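Local atomic coordinates of cell wall surface anchor family protein (Streptococcus agalactiae serogroup V, PDB entry 3TW0), a protein that forms the adhesive tip of the group B streptococcal pilus, probably attaching the bacterium to host surfaces through a metal-binding von Willebrand factor A domain. Residues Asp319-Gly324 and Asp363-Tyr368; Ala37-Glu42 and Ile124-Glu129; Asp79-Ala84 and Gly264-Ser269; Trp91-Thr96 and Ser258-Glu263; Trp281-Asp286 and Lys296-His301. The protein carries 2 engineered substitutions. One frame throughout, in Å; residues are numbered along the deposited sequence.

Overall arrangement
Interactions 1 and 2 belong to the body of the von Willebrand factor A fold. Interaction 1 is the more buried: it packs the last helix of this fragment, 358-366, on strand 319-324 of the parallel sheet, while interaction 2 seats a loop on helix 33-48. Their centres lie about 18 Å apart, and each combines apolar packing with a lysine-carboxylate salt bridge. Interactions 3 and 4 lie on the other side of the chain's centre from interaction 1, partly buried, and touch each other; both hold helix 257-263 or the loop after it, through tyrosine hydroxyls and a carboxylate. Interaction 5, partly buried too, stands apart: two loop segments joined by backbone bonds and an aliphatic-aromatic contact.

Interaction 1 (Asp319-Gly324 and Asp363-Tyr368); sequences DIFTVG and DELNKY
Phe321 on strand 319-324 meets Glu364 of helix 358-366, the last helix of this fragment and part of the helical layer that covers the parallel sheet of the von Willebrand factor A fold. The Glu364 carboxylate lies nearly parallel to the phenyl ring, the planes 14° apart, with OE1 3.5 Å above the ring plane and away from its centre. Glu364 CG sits between its own backbone N and carbonyl carbon (chi1 63°). The extended chain beyond runs past Phe321 in the opposite direction, and CB makes a CH-pi contact over the ring, 4.2 Å from the centroid. Leu365 CD2 approaches the ring edge, an apolar end that suits the phenyl rim.

The polar partners gather at Asp319, two residues earlier on the strand and therefore pointing to the same side of the sheet as Phe321. Its buried carboxylate accepts a weak hydrogen bond from Tyr368 OH, 2.9 Å from OD2, and a long salt bridge, also a weak hydrogen bond, from Lys367 NZ, 3.5 Å from OD2. Both partners come tip to tip from the loop just after the helix; the positive charge probably favours the ionised aspartate. Strand 165-172 satisfies the backbone of Asp319 and Phe321, while Ile320 N bonds to Ser347 OG and Thr322 OG1 to Ser346 OG. Phe321 CE2 lies at the edge of the Tyr368 ring, in its plane, 3.7 Å from Tyr368 CE2.

Interaction 2 (Ala37-Glu42 and Ile124-Glu129); sequences AGEAVE and IPKEAE
The carboxylate of Glu42 is the flat group of this contact, and the ammonium of Lys126 comes to it on the syn side of OE2, 32° out of the carboxylate plane. NZ lies 2.9 Å from OE2 in a salt bridge and is held mainly there, with a weak second bond of 3.4 Å from NZ to OE1. Lys126 bends at chi2 (-75°), turning its CD toward Gly38, and its chain meets that of Glu42 at about a right angle. In the von Willebrand factor A domain this joins helix 33-48 to the loop after helix 114-122. A CB on Gly38 would fall against Pro125 O and Lys126 CD; with none, Gly38 CA comes within 5.2 Å of Lys126 CA and 3.8 Å of Pro125 O. Beside it, branched Ile124 lies against the helix, CG2 on Gly38 O and CD1 3.7 Å from Val41 CG1, while Val41 also touches Val15 and Leu17 of strand 11-18. Ile124 CD1 also touches Glu42 CG at 3.8 Å, covering the aliphatic part of the glutamate.

Interaction 3 (Asp79-Ala84 and Gly264-Ser269); sequences DQNGKA and GYAINS
The chain turns tightly on both sides where Asp79 meets Ala266: Asp79-Gly82 is a type I beta turn, and Gly264 ends helix 257-263 in a Schellman motif with positive phi (108°), a conformation glycine adopts easily. Asp79 joins the two segments. Its OD1 accepts from Asn81 N, an Asx turn, and from Lys83 N, the two donors coming from opposite faces of the carboxylate plane. OD2 reaches across to Ala266 N at 2.9 Å, a nearly straight bond of 165°, from above the carboxylate plane. Water 1 donates to Asp79 OD2 and Gly264 O and accepts from Asn81 ND2, bridging the segments. The contact ties the hairpin connection between strands 70-78 and 84-85 to the loop from helix 257-263 into strand 271-276. Tyr265 crosses Lys83 at about a right angle: Lys83 CD sits over the ring centre, 4.0 Å from the centroid, and NZ adds a cation-pi contact at 4.3 Å over the same face. Lysine's long chain suits both roles, and NZ also makes a weak hydrogen bond to Glu263 O. At the ring edge, Tyr265 OH donates to Ala84 O at 2.6 Å. Ala266 CB packs on Gln80 CG at 3.8 Å.

Interaction 4 (Trp91-Thr96 and Ser258-Glu263); sequences WDYHKT and SVMSNE
Tyr93, Glu263 and Met260 carry this contact, the tyrosine reaching across from its loop to one side of helix 257-263. Tip to tip with Glu263, its hydroxyl donates to OE1 at 2.6 Å, using the syn lone pair of that oxygen; the ring and carboxylate planes are 69° apart, and OE1 lies near the plane of the ring at its edge. Glutamate suits this place because its extended chain carries the acceptor out to the phenol. Met260 covers one face: its SD lies 3.9 Å from the ring centroid, 22° off the normal and nearest to CZ, a flexible thioether that settles over the ring. Val259 CG1 packs against the hydroxyl oxygen of Tyr93, 3.9 Å away. Tyr250 of strand 249-251 also packs against both Tyr93 and Met260. Tyr93 opens the central pair of a type I beta turn from Asp92 to Lys95, and its sulfur partner makes the arrangement a Met-aromatic contact between loop and helix.

Interaction 5 (Trp281-Asp286 and Lys296-His301); sequences WVYPFD and KQIKTH
Tyr283 and Ile298 form a single antiparallel bridge, a hydrogen-bonded pair with CA atoms 5.6 Å apart. The bond from Ile298 N to Tyr283 O is short, 2.8 Å, and nearly along the C=O axis (174°); the return bond from Tyr283 N to Ile298 O is weak at 3.5 Å. The pair therefore holds more firmly at one side than the other.

The two side chains run next to each other in the same direction. Ile298 covers one face of the Tyr283 ring: CB makes a CH-pi contact 4.1 Å from the centroid, and CG2 touches CE1 at 3.6 Å. A beta-branched isoleucine suits this position because its two branches spread over the ring, from CE1 to CZ. A chi1 of 79° tucks Tyr283 CG over its own backbone; the ring then lies beside Ile298, and its hydroxyl is hydrogen-bonded to the backbone N of Ile182. Val282, the residue before Tyr283, has its CG1 3.4 Å from Ile298 O and 3.8 Å from Gln297 CB. Pro284, preceded by a cis peptide bond, places its CD 3.6 Å from Lys296 O, while the ammonium of Lys296 turns to a salt bridge with Glu303 of helix 302-312.

The two segments thus close a loop between strand 271-276 and helix 302-312, as an isolated antiparallel beta bridge rather than a full hairpin of strands.

Interaction 1 (Asp319-Gly324 and Asp363-Tyr368)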
# COMPACT_ATOMS: atom_id res chain seq x y z
N ASP A 319 -17.51 -0.35 -11.51
CA ASP A 319 -17.82 -0.56 -10.10
C ASP A 319 -16.62 -0.93 -9.26
O ASP A 319 -15.80 -1.72 -9.69
CB ASP A 319 -18.89 -1.63 -9.94
CG ASP A 319 -20.22 -1.17 -10.47
OD1 ASP A 319 -20.78 -0.23 -9.88
OD2 ASP A 319 -20.66 -1.72 -11.49
N ILE A 320 -16.54 -0.39 -8.06
CA ILE A 320 -15.51 -0.85 -7.13
C ILE A 320 -16.16 -1.17 -5.80
O ILE A 320 -16.76 -0.29 -5.15
CB ILE A 320 -14.32 0.14 -6.98
CG1 ILE A 320 -13.72 0.53 -8.36
CG2 ILE A 320 -13.24 -0.50 -6.08
CD1 ILE A 320 -14.22 1.87 -8.92
N PHE A 321 -16.07 -2.45 -5.42
CA PHE A 321 -16.59 -2.92 -4.16
C PHE A 321 -15.44 -3.27 -3.23
O PHE A 321 -14.51 -3.97 -3.63
CB PHE A 321 -17.48 -4.17 -4.34
CG PHE A 321 -18.67 -3.97 -5.25
CD1 PHE A 321 -19.01 -2.72 -5.75
CD2 PHE A 321 -19.46 -5.06 -5.61
CE1 PHE A 321 -20.13 -2.55 -6.60
CE2 PHE A 321 -20.57 -4.89 -6.45
CZ PHE A 321 -20.91 -3.63 -6.93
N THR A 322 -15.52 -2.80 -1.98
CA THR A 322 -14.50 -3.08 -0.99
C THR A 322 -15.05 -3.91 0.19
O THR A 322 -16.08 -3.55 0.80
CB THR A 322 -13.85 -1.78 -0.47
OG1 THR A 322 -13.55 -0.94 -1.57
CG2 THR A 322 -12.52 -2.07 0.23
N VAL A 323 -14.37 -4.98 0.52
CA VAL A 323 -14.77 -5.86 1.62
C VAL A 323 -13.75 -5.82 2.75
O VAL A 323 -12.58 -6.19 2.57
CB VAL A 323 -15.06 -7.29 1.13
CG1 VAL A 323 -15.08 -8.31 2.29
CG2 VAL A 323 -16.39 -7.29 0.42
N GLY A 324 -14.20 -5.33 3.90
CA GLY A 324 -13.36 -5.16 5.08
C GLY A 324 -13.21 -6.39 5.93
O GLY A 324 -14.18 -7.03 6.33
N ASP A 363 -26.46 -7.78 -1.48
CA ASP A 363 -27.21 -6.71 -2.13
C ASP A 363 -26.47 -6.06 -3.29
O ASP A 363 -27.06 -5.86 -4.35
CB ASP A 363 -27.68 -5.66 -1.13
CG ASP A 363 -28.92 -6.12 -0.33
OD1 ASP A 363 -29.58 -7.12 -0.71
OD2 ASP A 363 -29.22 -5.47 0.69
N GLU A 364 -25.18 -5.79 -3.11
CA GLU A 364 -24.40 -5.15 -4.17
C GLU A 364 -24.20 -6.07 -5.40
O GLU A 364 -24.36 -5.63 -6.55
CB GLU A 364 -23.08 -4.57 -3.62
CG GLU A 364 -22.09 -5.61 -3.04
CD GLU A 364 -20.81 -4.98 -2.44
OE1 GLU A 364 -20.73 -3.72 -2.37
OE2 GLU A 364 -19.91 -5.74 -2.01
N LEU A 365 -23.90 -7.36 -5.15
CA LEU A 365 -23.60 -8.32 -6.22
C LEU A 365 -24.84 -8.75 -7.00
O LEU A 365 -24.74 -9.10 -8.19
CB LEU A 365 -22.95 -9.58 -5.64
CG LEU A 365 -21.51 -9.46 -5.13
CD1 LEU A 365 -21.12 -10.69 -4.36
CD2 LEU A 365 -20.54 -9.22 -6.30
N ASN A 366 -25.99 -8.71 -6.33
CA ASN A 366 -27.26 -9.16 -6.90
C ASN A 366 -27.59 -8.62 -8.29
O ASN A 366 -28.04 -9.39 -9.14
CB ASN A 366 -28.41 -8.89 -5.91
CG ASN A 366 -29.74 -9.48 -6.37
OD1 ASN A 366 -29.85 -10.66 -6.73
ND2 ASN A 366 -30.77 -8.64 -6.36
N LYS A 367 -27.37 -7.32 -8.51
CA LYS A 367 -27.43 -6.67 -9.84
C LYS A 367 -26.90 -7.53 -11.01
O LYS A 367 -27.53 -7.59 -12.08
CB LYS A 367 -26.66 -5.34 -9.78
CG LYS A 367 -26.13 -4.83 -11.13
CD LYS A 367 -24.83 -4.02 -10.97
CE LYS A 367 -25.07 -2.53 -10.72
NZ LYS A 367 -23.88 -1.86 -10.14
N TYR A 368 -25.74 -8.17 -10.82
CA TYR A 368 -25.10 -8.93 -11.89
C TYR A 368 -25.69 -10.31 -12.03
O TYR A 368 -25.96 -10.76 -13.13
CB TYR A 368 -23.60 -9.09 -11.64
CG TYR A 368 -22.86 -7.83 -11.28
CD1 TYR A 368 -22.65 -6.83 -12.22
CD2 TYR A 368 -22.33 -7.65 -10.00
CE1 TYR A 368 -21.96 -5.67 -11.90
CE2 TYR A 368 -21.64 -6.50 -9.66
CZ TYR A 368 -21.46 -5.52 -10.62
OH TYR A 368 -20.76 -4.36 -10.31

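Interaction 2 (Ala37-Glu42 and Ile124-Glu129)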
# COMPACT_ATOMS: atom_id res chain seq x y z
N ALA A 37 -10.08 -13.61 4.13
CA ALA A 37 -9.96 -12.91 2.85
C ALA A 37 -9.85 -13.90 1.68
O ALA A 37 -10.55 -13.77 0.68
CB ALA A 37 -8.77 -11.95 2.89
N GLY A 38 -9.01 -14.91 1.82
CA GLY A 38 -8.89 -15.94 0.80
C GLY A 38 -10.18 -16.69 0.53
O GLY A 38 -10.50 -17.00 -0.63
N GLU A 39 -10.94 -16.97 1.60
CA GLU A 39 -12.23 -17.66 1.44
C GLU A 39 -13.27 -16.80 0.74
O GLU A 39 -14.03 -17.27 -0.11
CB GLU A 39 -12.71 -18.17 2.80
CG GLU A 39 -11.82 -19.34 3.25
CD GLU A 39 -12.23 -19.93 4.58
OE1 GLU A 39 -13.00 -19.26 5.32
OE2 GLU A 39 -11.78 -21.05 4.87
N ALA A 40 -13.27 -15.52 1.07
CA ALA A 40 -14.18 -14.59 0.44
C ALA A 40 -13.89 -14.53 -1.06
O ALA A 40 -14.82 -14.60 -1.88
CB ALA A 40 -14.04 -13.21 1.07
N VAL A 41 -12.61 -14.40 -1.42
CA VAL A 41 -12.20 -14.46 -2.84
C VAL A 41 -12.66 -15.76 -3.54
O VAL A 41 -13.28 -15.71 -4.60
CB VAL A 41 -10.67 -14.26 -3.01
CG1 VAL A 41 -10.25 -14.44 -4.49
CG2 VAL A 41 -10.25 -12.91 -2.49
N GLU A 42 -12.36 -16.91 -2.94
CA GLU A 42 -12.88 -18.19 -3.48
C GLU A 42 -14.38 -18.12 -3.79
O GLU A 42 -14.82 -18.58 -4.86
CB GLU A 42 -12.64 -19.32 -2.48
CG GLU A 42 -11.30 -20.00 -2.64
CD GLU A 42 -10.92 -20.89 -1.47
OE1 GLU A 42 -11.64 -20.94 -0.45
OE2 GLU A 42 -9.86 -21.55 -1.57
N ILE A 124 -4.58 -18.49 -4.64
CA ILE A 124 -5.15 -17.70 -3.56
C ILE A 124 -4.46 -18.08 -2.23
O ILE A 124 -4.66 -19.16 -1.73
CB ILE A 124 -6.69 -17.93 -3.45
CG1 ILE A 124 -7.44 -17.36 -4.66
CG2 ILE A 124 -7.27 -17.33 -2.18
CD1 ILE A 124 -8.88 -17.88 -4.73
N PRO A 125 -3.64 -17.17 -1.66
CA PRO A 125 -3.09 -17.48 -0.33
C PRO A 125 -4.16 -17.44 0.78
O PRO A 125 -5.18 -16.73 0.66
CB PRO A 125 -2.08 -16.36 -0.12
CG PRO A 125 -2.72 -15.18 -0.83
CD PRO A 125 -3.27 -15.81 -2.11
N LYS A 126 -3.90 -18.17 1.87
CA LYS A 126 -4.78 -18.25 3.03
C LYS A 126 -4.00 -17.78 4.25
O LYS A 126 -4.48 -17.86 5.38
CB LYS A 126 -5.27 -19.70 3.22
CG LYS A 126 -6.07 -20.28 2.03
CD LYS A 126 -7.48 -19.70 1.98
CE LYS A 126 -8.32 -20.30 0.85
NZ LYS A 126 -8.80 -21.67 1.17
N GLU A 127 -2.78 -17.30 4.02
CA GLU A 127 -1.95 -16.82 5.11
C GLU A 127 -1.06 -15.72 4.56
O GLU A 127 -0.82 -15.68 3.35
CB GLU A 127 -1.12 -17.99 5.73
CG GLU A 127 -0.28 -17.63 6.98
CD GLU A 127 -1.12 -17.09 8.14
OE1 GLU A 127 -1.62 -17.89 8.96
OE2 GLU A 127 -1.29 -15.85 8.22
N ALA A 128 -0.61 -14.82 5.45
CA ALA A 128 0.37 -13.76 5.15
C ALA A 128 1.69 -13.98 5.95
O ALA A 128 1.73 -14.84 6.84
CB ALA A 128 -0.24 -12.40 5.47
N GLU A 129 2.76 -13.23 5.65
CA GLU A 129 4.08 -13.45 6.29
C GLU A 129 4.10 -13.14 7.78
O GLU A 129 3.32 -12.31 8.28
CB GLU A 129 5.22 -12.66 5.64
CG GLU A 129 5.47 -12.87 4.14
CD GLU A 129 5.74 -14.31 3.71
OE1 GLU A 129 6.13 -15.17 4.55
OE2 GLU A 129 5.51 -14.57 2.52

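Interaction 3 (Asp79-Ala84 and Gly264-Ser269)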
# COMPACT_ATOMS: atom_id res chain seq x y z
N ASP A 79 20.59 8.39 10.04
CA ASP A 79 21.16 9.35 10.95
C ASP A 79 20.57 10.73 10.62
O ASP A 79 19.63 10.84 9.80
CB ASP A 79 22.71 9.32 10.92
CG ASP A 79 23.31 9.90 9.64
OD1 ASP A 79 22.58 10.57 8.88
OD2 ASP A 79 24.54 9.67 9.39
N GLN A 80 21.12 11.76 11.26
CA GLN A 80 20.62 13.13 11.15
C GLN A 80 20.82 13.74 9.77
O GLN A 80 20.16 14.73 9.43
CB GLN A 80 21.25 14.01 12.22
CG GLN A 80 22.70 14.43 11.92
CD GLN A 80 23.31 15.24 13.02
OE1 GLN A 80 23.05 15.01 14.21
NE2 GLN A 80 24.14 16.20 12.64
N ASN A 81 21.67 13.12 8.96
CA ASN A 81 21.84 13.53 7.55
C ASN A 81 21.05 12.70 6.51
O ASN A 81 21.22 12.89 5.30
CB ASN A 81 23.32 13.60 7.18
CG ASN A 81 24.07 14.56 8.05
OD1 ASN A 81 23.62 15.70 8.26
ND2 ASN A 81 25.18 14.11 8.62
N GLY A 82 20.21 11.80 6.96
CA GLY A 82 19.49 10.91 6.01
C GLY A 82 20.30 9.70 5.57
O GLY A 82 19.91 8.98 4.66
N LYS A 83 21.46 9.46 6.18
CA LYS A 83 22.26 8.28 5.81
C LYS A 83 21.67 7.06 6.49
O LYS A 83 21.47 7.07 7.69
CB LYS A 83 23.73 8.44 6.21
CG LYS A 83 24.59 7.29 5.71
CD LYS A 83 26.04 7.67 5.70
CE LYS A 83 26.69 7.15 4.41
NZ LYS A 83 27.09 5.80 4.64
N ALA A 84 21.42 6.00 5.72
CA ALA A 84 20.56 4.93 6.15
C ALA A 84 21.29 3.80 6.90
O ALA A 84 22.41 3.44 6.56
CB ALA A 84 19.79 4.38 4.96
N GLY A 264 30.74 7.74 6.80
CA GLY A 264 30.16 9.10 6.84
C GLY A 264 28.97 9.32 7.76
O GLY A 264 28.29 10.34 7.68
N TYR A 265 28.70 8.36 8.64
CA TYR A 265 27.63 8.52 9.61
C TYR A 265 27.93 9.63 10.60
O TYR A 265 29.09 9.85 10.96
CB TYR A 265 27.41 7.23 10.36
CG TYR A 265 26.77 6.14 9.53
CD1 TYR A 265 27.54 5.12 8.96
CD2 TYR A 265 25.40 6.12 9.32
CE1 TYR A 265 26.94 4.09 8.22
CE2 TYR A 265 24.80 5.11 8.58
CZ TYR A 265 25.56 4.11 8.05
OH TYR A 265 24.92 3.13 7.33
N ALA A 266 26.88 10.32 11.03
CA ALA A 266 26.99 11.29 12.10
C ALA A 266 27.12 10.50 13.40
O ALA A 266 26.18 9.82 13.81
CB ALA A 266 25.78 12.19 12.15
N ILE A 267 28.30 10.57 14.02
CA ILE A 267 28.55 9.85 15.26
C ILE A 267 28.96 10.85 16.33
O ILE A 267 29.97 11.53 16.18
CB ILE A 267 29.67 8.80 15.13
CG1 ILE A 267 29.49 7.96 13.87
CG2 ILE A 267 29.71 7.90 16.37
CD1 ILE A 267 30.73 7.16 13.50
N ASN A 268 28.16 10.94 17.38
CA ASN A 268 28.45 11.85 18.48
C ASN A 268 28.81 11.04 19.72
O ASN A 268 27.92 10.65 20.50
CB ASN A 268 27.26 12.78 18.75
CG ASN A 268 27.52 13.73 19.93
OD1 ASN A 268 28.49 13.59 20.69
ND2 ASN A 268 26.64 14.70 20.08
N SER A 269 30.11 10.78 19.86
CA SER A 269 30.70 10.08 21.01
C SER A 269 29.90 8.97 21.73
O SER A 269 29.24 9.25 22.73
CB SER A 269 31.17 11.09 22.06
OG SER A 269 30.15 11.99 22.46
O HOH W 1 25.57 11.29 7.82

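Interaction 4 (Trp91-Thr96 and Ser258-Glu263)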
# COMPACT_ATOMS: atom_id res chain seq x y z
N TRP A 91 19.54 -8.18 11.29
CA TRP A 91 20.15 -7.82 10.01
C TRP A 91 21.42 -7.03 10.23
O TRP A 91 21.54 -6.32 11.25
CB TRP A 91 19.18 -7.00 9.13
CG TRP A 91 17.88 -7.70 8.86
CD1 TRP A 91 16.67 -7.41 9.43
CD2 TRP A 91 17.68 -8.83 8.00
NE1 TRP A 91 15.71 -8.30 8.96
CE2 TRP A 91 16.31 -9.18 8.10
CE3 TRP A 91 18.52 -9.58 7.16
CZ2 TRP A 91 15.76 -10.24 7.37
CZ3 TRP A 91 17.96 -10.64 6.43
CH2 TRP A 91 16.59 -10.95 6.54
N ASP A 92 22.35 -7.13 9.28
CA ASP A 92 23.52 -6.27 9.25
C ASP A 92 23.07 -4.83 9.01
O ASP A 92 22.07 -4.59 8.33
CB ASP A 92 24.48 -6.69 8.13
CG ASP A 92 25.71 -5.79 8.04
OD1 ASP A 92 26.44 -5.64 9.06
OD2 ASP A 92 25.94 -5.20 6.96
N TYR A 93 23.80 -3.85 9.56
CA TYR A 93 23.33 -2.46 9.45
C TYR A 93 23.32 -1.87 8.03
O TYR A 93 22.65 -0.86 7.79
CB TYR A 93 24.10 -1.55 10.42
CG TYR A 93 25.48 -1.14 9.96
CD1 TYR A 93 25.68 0.03 9.20
CD2 TYR A 93 26.60 -1.90 10.29
CE1 TYR A 93 26.97 0.41 8.78
CE2 TYR A 93 27.89 -1.53 9.89
CZ TYR A 93 28.07 -0.38 9.14
OH TYR A 93 29.34 -0.03 8.75
N HIS A 94 24.09 -2.48 7.13
CA HIS A 94 24.09 -2.11 5.69
C HIS A 94 22.82 -2.54 4.93
O HIS A 94 22.59 -2.12 3.79
CB HIS A 94 25.29 -2.74 4.97
CG HIS A 94 26.62 -2.35 5.55
ND1 HIS A 94 27.23 -1.15 5.26
CD2 HIS A 94 27.45 -3.01 6.40
CE1 HIS A 94 28.37 -1.08 5.92
NE2 HIS A 94 28.53 -2.19 6.61
N LYS A 95 22.03 -3.41 5.54
CA LYS A 95 20.86 -4.01 4.89
C LYS A 95 19.67 -3.03 4.81
O LYS A 95 18.66 -3.19 5.49
CB LYS A 95 20.49 -5.32 5.60
CG LYS A 95 19.81 -6.37 4.73
CD LYS A 95 20.40 -6.43 3.32
CE LYS A 95 19.64 -7.42 2.46
NZ LYS A 95 20.19 -7.41 1.09
N THR A 96 19.82 -2.01 3.96
CA THR A 96 18.83 -0.95 3.88
C THR A 96 17.96 -1.03 2.63
O THR A 96 17.16 -0.12 2.37
CB THR A 96 19.48 0.43 4.00
OG1 THR A 96 20.45 0.59 2.96
CG2 THR A 96 20.17 0.58 5.38
N SER A 258 35.58 2.92 13.36
CA SER A 258 36.31 3.63 12.30
C SER A 258 35.69 3.45 10.91
O SER A 258 35.75 4.36 10.08
CB SER A 258 37.78 3.20 12.30
OG SER A 258 38.60 4.28 11.88
N VAL A 259 35.11 2.28 10.66
CA VAL A 259 34.43 1.97 9.40
C VAL A 259 33.18 2.86 9.22
O VAL A 259 32.91 3.36 8.13
CB VAL A 259 34.09 0.45 9.31
CG1 VAL A 259 33.15 0.14 8.17
CG2 VAL A 259 35.38 -0.38 9.17
N MET A 260 32.46 3.07 10.31
CA MET A 260 31.26 3.89 10.28
C MET A 260 31.62 5.35 10.01
O MET A 260 30.94 6.01 9.22
CB MET A 260 30.44 3.74 11.57
CG MET A 260 30.06 2.29 11.91
SD MET A 260 28.30 1.86 11.95
CE MET A 260 27.87 2.49 13.53
N SER A 261 32.68 5.84 10.66
CA SER A 261 33.19 7.22 10.45
C SER A 261 33.60 7.42 8.99
O SER A 261 33.16 8.37 8.34
CB SER A 261 34.38 7.55 11.37
OG SER A 261 34.05 7.38 12.74
N ASN A 262 34.44 6.50 8.52
CA ASN A 262 34.87 6.37 7.12
C ASN A 262 33.67 6.45 6.16
O ASN A 262 33.66 7.24 5.20
CB ASN A 262 35.61 5.02 6.98
CG ASN A 262 36.39 4.88 5.67
OD1 ASN A 262 36.01 5.38 4.61
ND2 ASN A 262 37.50 4.13 5.75
N GLU A 263 32.65 5.64 6.46
CA GLU A 263 31.38 5.64 5.70
C GLU A 263 30.58 6.95 5.74
O GLU A 263 29.82 7.23 4.81
CB GLU A 263 30.50 4.47 6.13
CG GLU A 263 30.82 3.17 5.41
CD GLU A 263 30.32 1.94 6.14
OE1 GLU A 263 29.84 2.07 7.30
OE2 GLU A 263 30.42 0.84 5.56

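Interaction 5 (Trp281-Asp286 and Lys296-His301)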
# COMPACT_ATOMS: atom_id res chain seq x y z
N TRP A 281 8.30 10.72 6.37
CA TRP A 281 8.05 12.04 6.93
C TRP A 281 6.79 12.67 6.37
O TRP A 281 6.41 12.42 5.23
CB TRP A 281 9.19 13.01 6.56
CG TRP A 281 10.55 12.72 7.17
CD1 TRP A 281 10.90 11.65 7.96
CD2 TRP A 281 11.75 13.49 7.00
NE1 TRP A 281 12.23 11.74 8.32
CE2 TRP A 281 12.78 12.85 7.73
CE3 TRP A 281 12.05 14.68 6.31
CZ2 TRP A 281 14.08 13.35 7.80
CZ3 TRP A 281 13.35 15.17 6.36
CH2 TRP A 281 14.35 14.51 7.12
N VAL A 282 6.17 13.56 7.13
CA VAL A 282 5.16 14.44 6.53
C VAL A 282 5.85 15.17 5.38
O VAL A 282 7.03 15.53 5.49
CB VAL A 282 4.57 15.42 7.58
CG1 VAL A 282 3.70 16.48 6.91
CG2 VAL A 282 3.76 14.65 8.57
N TYR A 283 5.16 15.31 4.25
CA TYR A 283 5.75 16.01 3.13
C TYR A 283 4.64 16.81 2.42
O TYR A 283 3.45 16.61 2.67
CB TYR A 283 6.46 15.03 2.16
CG TYR A 283 5.48 14.31 1.24
CD1 TYR A 283 4.75 13.22 1.70
CD2 TYR A 283 5.27 14.75 -0.06
CE1 TYR A 283 3.85 12.56 0.87
CE2 TYR A 283 4.34 14.11 -0.91
CZ TYR A 283 3.64 13.02 -0.43
OH TYR A 283 2.75 12.39 -1.24
N PRO A 284 5.02 17.72 1.52
CA PRO A 284 6.37 18.02 1.04
C PRO A 284 7.23 18.77 2.06
O PRO A 284 6.71 19.33 3.02
CB PRO A 284 6.11 18.90 -0.18
CG PRO A 284 4.80 19.60 0.17
CD PRO A 284 4.02 18.69 1.02
N PHE A 285 8.55 18.69 1.85
CA PHE A 285 9.55 19.46 2.59
C PHE A 285 10.66 19.87 1.59
O PHE A 285 10.90 19.15 0.60
CB PHE A 285 10.13 18.61 3.74
CG PHE A 285 10.72 17.28 3.30
CD1 PHE A 285 12.02 17.21 2.79
CD2 PHE A 285 9.98 16.11 3.39
CE1 PHE A 285 12.55 16.00 2.35
CE2 PHE A 285 10.53 14.88 2.98
CZ PHE A 285 11.82 14.82 2.47
N ASP A 286 11.29 21.01 1.84
CA ASP A 286 12.37 21.52 1.00
C ASP A 286 13.49 20.51 1.00
O ASP A 286 13.97 20.13 2.06
CB ASP A 286 12.89 22.86 1.54
CG ASP A 286 13.92 23.52 0.61
OD1 ASP A 286 13.67 24.67 0.23
OD2 ASP A 286 14.96 22.91 0.28
N LYS A 296 0.02 23.11 2.49
CA LYS A 296 -0.55 21.78 2.33
C LYS A 296 0.44 20.77 2.90
O LYS A 296 1.65 20.87 2.60
CB LYS A 296 -0.76 21.47 0.84
CG LYS A 296 -1.36 20.07 0.54
CD LYS A 296 -2.80 19.95 1.09
CE LYS A 296 -3.20 18.52 1.31
NZ LYS A 296 -4.63 18.29 1.71
N GLN A 297 -0.07 19.79 3.66
CA GLN A 297 0.73 18.67 4.19
C GLN A 297 0.04 17.34 4.00
O GLN A 297 -1.15 17.16 4.37
CB GLN A 297 1.05 18.86 5.68
CG GLN A 297 2.05 19.99 6.02
CD GLN A 297 2.23 20.17 7.53
OE1 GLN A 297 3.15 20.85 7.99
NE2 GLN A 297 1.35 19.57 8.30
N ILE A 298 0.76 16.39 3.41
CA ILE A 298 0.27 15.01 3.30
C ILE A 298 0.70 14.30 4.58
O ILE A 298 1.88 14.33 4.92
CB ILE A 298 0.83 14.32 2.03
CG1 ILE A 298 0.50 15.14 0.76
CG2 ILE A 298 0.41 12.86 1.92
CD1 ILE A 298 -0.99 15.26 0.43
N LYS A 299 -0.24 13.70 5.32
CA LYS A 299 0.07 13.13 6.64
C LYS A 299 -0.30 11.66 6.79
O LYS A 299 0.02 11.03 7.81
CB LYS A 299 -0.63 13.95 7.74
CG LYS A 299 -0.24 15.44 7.76
CD LYS A 299 -1.26 16.28 8.55
CE LYS A 299 -0.58 17.47 9.18
NZ LYS A 299 -1.35 18.76 9.03
N THR A 300 -0.99 11.10 5.79
CA THR A 300 -1.26 9.66 5.74
C THR A 300 -1.03 9.02 4.35
O THR A 300 -0.85 9.72 3.36
CB THR A 300 -2.71 9.36 6.11
OG1 THR A 300 -3.57 9.88 5.08
CG2 THR A 300 -3.06 9.99 7.47
N HIS A 301 -1.10 7.70 4.27
CA HIS A 301 -1.07 7.04 2.97
C HIS A 301 -2.45 6.95 2.36
O HIS A 301 -2.58 6.76 1.16
CB HIS A 301 -0.36 5.66 3.07
CG HIS A 301 1.06 5.80 3.50
ND1 HIS A 301 2.06 6.20 2.63
CD2 HIS A 301 1.62 5.77 4.73
CE1 HIS A 301 3.19 6.33 3.30
NE2 HIS A 301 2.95 6.09 4.58